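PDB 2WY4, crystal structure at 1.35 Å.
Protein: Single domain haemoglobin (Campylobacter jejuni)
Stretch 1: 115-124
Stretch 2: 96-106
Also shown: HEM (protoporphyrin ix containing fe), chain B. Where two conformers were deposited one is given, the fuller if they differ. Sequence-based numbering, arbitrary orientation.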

# COMPACT_ATOMS: atom_id res chain seq x y z
N THR A 115 5.35 -10.27 12.76
CA THR A 115 4.41 -9.85 11.70
C THR A 115 4.69 -8.41 11.29
O THR A 115 4.74 -8.07 10.11
CB THR A 115 2.97 -10.05 12.13
OG1 THR A 115 2.75 -11.44 12.34
CG2 THR A 115 2.02 -9.68 11.01
N LEU A 116 4.89 -7.55 12.28
CA LEU A 116 5.24 -6.17 11.97
C LEU A 116 6.51 -6.09 11.12
O LEU A 116 6.58 -5.35 10.14
CB LEU A 116 5.43 -5.37 13.26
CG LEU A 116 4.27 -4.70 13.91
CD1 LEU A 116 4.74 -3.87 15.09
CD2 LEU A 116 3.52 -3.82 12.90
N LYS A 117 7.55 -6.82 11.54
CA LYS A 117 8.81 -6.87 10.80
C LYS A 117 8.59 -7.36 9.36
O LYS A 117 9.13 -6.82 8.38
CB LYS A 117 9.80 -7.78 11.54
CG LYS A 117 11.24 -7.68 11.07
CD LYS A 117 11.76 -6.25 11.16
CE LYS A 117 13.21 -6.17 11.65
NZ LYS A 117 13.24 -6.10 13.12
N ALA A 118 7.75 -8.37 9.23
CA ALA A 118 7.52 -8.94 7.93
C ALA A 118 6.87 -7.88 7.03
O ALA A 118 7.22 -7.78 5.86
CB ALA A 118 6.69 -10.22 8.04
N TRP A 119 5.95 -7.09 7.57
CA TRP A 119 5.29 -6.04 6.76
C TRP A 119 6.22 -4.88 6.47
O TRP A 119 6.15 -4.26 5.42
CB TRP A 119 4.02 -5.55 7.47
CG TRP A 119 2.83 -6.43 7.08
CD1 TRP A 119 2.25 -7.45 7.79
CD2 TRP A 119 2.20 -6.44 5.80
NE1 TRP A 119 1.26 -8.05 7.05
CE2 TRP A 119 1.24 -7.47 5.81
CE3 TRP A 119 2.37 -5.70 4.63
CZ2 TRP A 119 0.41 -7.71 4.72
CZ3 TRP A 119 1.56 -5.95 3.56
CH2 TRP A 119 0.61 -6.96 3.60
N GLU A 120 7.12 -4.59 7.40
CA GLU A 120 8.10 -3.51 7.17
C GLU A 120 8.97 -3.90 5.97
O GLU A 120 9.21 -3.10 5.05
CB GLU A 120 9.01 -3.30 8.38
CG GLU A 120 8.31 -2.84 9.62
CD GLU A 120 9.29 -2.50 10.73
OE1 GLU A 120 10.48 -2.85 10.60
OE2 GLU A 120 8.86 -1.86 11.71
N VAL A 121 9.44 -5.14 5.98
CA VAL A 121 10.26 -5.64 4.89
C VAL A 121 9.48 -5.71 3.55
O VAL A 121 9.98 -5.29 2.49
CB VAL A 121 10.83 -7.02 5.27
CG1 VAL A 121 11.55 -7.65 4.14
CG2 VAL A 121 11.78 -6.90 6.47
N ALA A 122 8.29 -6.28 3.60
CA ALA A 122 7.48 -6.41 2.40
C ALA A 122 7.18 -5.05 1.83
O ALA A 122 7.24 -4.88 0.62
CB ALA A 122 6.19 -7.13 2.69
N TYR A 123 6.79 -4.11 2.67
CA TYR A 123 6.48 -2.78 2.15
C TYR A 123 7.67 -2.18 1.41
O TYR A 123 7.54 -1.59 0.35
CB TYR A 123 5.99 -1.80 3.22
CG TYR A 123 5.68 -0.45 2.58
CD1 TYR A 123 4.47 -0.25 1.92
CD2 TYR A 123 6.62 0.54 2.52
CE1 TYR A 123 4.19 0.90 1.28
CE2 TYR A 123 6.35 1.73 1.90
CZ TYR A 123 5.14 1.90 1.24
OH TYR A 123 4.88 3.09 0.59
N GLY A 124 8.87 -2.32 1.97
CA GLY A 124 10.01 -1.79 1.28
C GLY A 124 10.12 -2.36 -0.12
O GLY A 124 10.43 -1.63 -1.07
CHA HEM B . -4.35 5.78 -6.29
CHB HEM B . -2.15 1.81 -4.70
CHC HEM B . 1.38 4.55 -2.90
CHD HEM B . -1.18 8.54 -3.93
C1A HEM B . -4.04 4.49 -6.10
C2A HEM B . -4.78 3.35 -6.55
C3A HEM B . -4.19 2.23 -6.10
C4A HEM B . -3.04 2.67 -5.33
CMA HEM B . -4.63 0.78 -6.37
CAA HEM B . -6.05 3.42 -7.43
CBA HEM B . -5.75 4.02 -8.81
CGA HEM B . -5.46 3.07 -9.93
O1A HEM B . -5.75 1.85 -9.80
O2A HEM B . -4.98 3.57 -11.00
C1B HEM B . -1.02 2.22 -4.04
C2B HEM B . -0.06 1.35 -3.45
C3B HEM B . 0.92 2.11 -2.96
C4B HEM B . 0.61 3.47 -3.22
CMB HEM B . -0.21 -0.16 -3.35
CAB HEM B . 2.18 1.70 -2.17
CBB HEM B . 2.93 0.68 -2.54
C1C HEM B . 1.06 5.87 -3.05
C2C HEM B . 1.81 7.02 -2.70
C3C HEM B . 1.08 8.08 -2.98
C4C HEM B . -0.20 7.67 -3.49
CMC HEM B . 3.26 6.99 -2.18
CAC HEM B . 1.50 9.53 -2.77
CBC HEM B . 0.78 10.31 -1.95
C1D HEM B . -2.26 8.12 -4.68
C2D HEM B . -3.24 9.03 -5.16
C3D HEM B . -4.24 8.22 -5.91
C4D HEM B . -3.75 6.88 -5.80
CMD HEM B . -3.24 10.53 -4.98
CAD HEM B . -5.51 8.68 -6.60
CBD HEM B . -6.70 8.29 -5.73
CGD HEM B . -7.98 8.95 -6.13
O1D HEM B . -8.67 9.44 -5.22
O2D HEM B . -8.29 8.95 -7.35
NA HEM B . -2.97 4.06 -5.34
NB HEM B . -0.58 3.51 -3.91
NC HEM B . -0.17 6.29 -3.53
ND HEM B . -2.59 6.84 -5.05
FE HEM B . -1.58 5.17 -4.48
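Stretch 2 (96-106) IVGACLLKAIK

Both stretches are helical throughout, with backbone hydrogen bonds in stretch 2 running from C100 N to I96 O (3.0 Å) through to K106 N to L102 O (2.9 Å). Both helices extend beyond the residues described here. They run in nearly opposite directions, at 156° between their N-to-C directions, and their axes approach to 10.5 Å. The start of stretch 2 lies beside the end of stretch 1. G98 pairs with Y123 (CA to CA 6.6 Å), L102 with E120 (CA to CA 7.0 Å) and K106 with L116 (CA to CA 7.4 Å).

Of the three CA pairs, that of G98 and Y123 is the closest. G98 has no side chain, and the hollow it leaves receives the ring of Y123. G98 CA lies over one face of that ring, 3.4 Å from Y123 CE2 and 3.7 Å from the ring centroid, in a CH-pi contact. A CB on G98 would point toward stretch 1 and come 2.7 Å from Y123 CE2, which is a clash. The chi1 of Y123 is t, and its ring reaches across to stretch 2. V97 and L101 pack against it obliquely: V97 CG1 is 3.4 Å from Y123 OH, and L101 CD2 is 4.0 Å from Y123 CD1. The haem is near this end of the contact, with HEM CMC 3.4 Å from V97 CG2.

In the middle, L102 is the main bump of stretch 2. Its CD1 sits among L116, W119 and E120, one helical turn of stretch 1. L102 CD1 is 3.8 Å from L116 O, 3.9 Å from W119 CB and 3.7 Å from E120 CG. Its other methyl, L102 CD2, is 4.4 Å from Y123 CB. E120 meets the leucine through the aliphatic part of its side chain.

One turn later, I105 points toward stretch 1. I105 CD1 lies over one face of the W119 indole, 3.8 Å from W119 CG and 4.1 Å from the centroid of the five-membered ring, a second CH-pi contact.

L116 leaves its backbone sideways, but its end comes nearer to stretch 2. L116 CD2 is 4.0 Å from L102 CD1 and 4.2 Å from I105 CG2, so this methyl touches both residues. L116 CD1 rests on the alkyl chain of K106, 4.0 Å from K106 CG.

No hydrogen bond links the two stretches. The contact is apolar packing and buries 483 Å², both sides summed. I96, A99 and K103 point away from stretch 1 and take no part.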

# COMPACT_ATOMS: atom_id res chain seq x y z
N ILE A 96 6.27 8.01 3.46
CA ILE A 96 5.11 8.53 4.18
C ILE A 96 4.04 7.46 4.22
O ILE A 96 3.48 7.13 5.25
CB ILE A 96 4.59 9.82 3.51
CG1 ILE A 96 5.62 10.93 3.69
CG2 ILE A 96 3.29 10.20 4.11
CD1 ILE A 96 5.29 12.20 2.89
N VAL A 97 3.72 6.92 3.05
CA VAL A 97 2.75 5.84 2.96
C VAL A 97 3.16 4.66 3.83
O VAL A 97 2.33 4.08 4.53
CB VAL A 97 2.48 5.44 1.47
CG1 VAL A 97 1.78 4.10 1.37
CG2 VAL A 97 1.68 6.54 0.80
N GLY A 98 4.44 4.29 3.81
CA GLY A 98 4.86 3.16 4.61
C GLY A 98 4.67 3.41 6.11
O GLY A 98 4.25 2.53 6.84
N ALA A 99 5.03 4.60 6.56
CA ALA A 99 4.87 4.91 7.97
C ALA A 99 3.40 4.84 8.38
O ALA A 99 3.05 4.26 9.41
CB ALA A 99 5.47 6.27 8.29
N CYS A 100 2.52 5.38 7.53
CA CYS A 100 1.11 5.41 7.87
C CYS A 100 0.49 4.01 7.76
O CYS A 100 -0.34 3.64 8.58
CB CYS A 100 0.37 6.37 6.95
SG CYS A 100 0.88 8.08 7.15
N LEU A 101 0.91 3.25 6.77
CA LEU A 101 0.39 1.90 6.63
C LEU A 101 0.83 1.01 7.80
O LEU A 101 0.03 0.26 8.36
CB LEU A 101 0.84 1.25 5.33
CG LEU A 101 0.34 -0.17 5.08
CD1 LEU A 101 -1.20 -0.19 4.98
CD2 LEU A 101 0.99 -0.74 3.85
N LEU A 102 2.10 1.07 8.18
CA LEU A 102 2.57 0.27 9.30
C LEU A 102 1.87 0.65 10.60
O LEU A 102 1.55 -0.22 11.43
CB LEU A 102 4.10 0.32 9.44
CG LEU A 102 4.78 -0.83 8.67
CD1 LEU A 102 4.64 -2.16 9.39
CD2 LEU A 102 4.27 -0.98 7.22
N LYS A 103 1.60 1.94 10.78
CA LYS A 103 0.87 2.36 11.94
C LYS A 103 -0.57 1.83 11.93
O LYS A 103 -1.08 1.41 12.94
CB LYS A 103 0.91 3.89 12.10
CG LYS A 103 0.15 4.35 13.29
CD LYS A 103 0.47 5.77 13.65
CE LYS A 103 -0.42 6.77 12.98
NZ LYS A 103 -0.61 7.97 13.87
N ALA A 104 -1.21 1.87 10.77
CA ALA A 104 -2.56 1.36 10.63
C ALA A 104 -2.59 -0.13 10.99
O ALA A 104 -3.52 -0.60 11.66
CB ALA A 104 -3.07 1.56 9.18
N ILE A 105 -1.56 -0.85 10.54
CA ILE A 105 -1.46 -2.27 10.83
C ILE A 105 -1.31 -2.52 12.34
O ILE A 105 -1.98 -3.35 12.91
CB ILE A 105 -0.30 -2.91 10.02
CG1 ILE A 105 -0.70 -3.03 8.55
CG2 ILE A 105 0.07 -4.29 10.56
CD1 ILE A 105 0.46 -3.47 7.66
N LYS A 106 -0.43 -1.77 12.95
CA LYS A 106 -0.25 -1.86 14.39
C LYS A 106 -1.56 -1.57 15.12
O LYS A 106 -1.93 -2.28 16.02
CB LYS A 106 0.82 -0.89 14.89
CG LYS A 106 1.70 -1.43 15.98
CD LYS A 106 0.97 -1.61 17.26
CE LYS A 106 1.94 -1.72 18.42
NZ LYS A 106 3.08 -0.77 18.23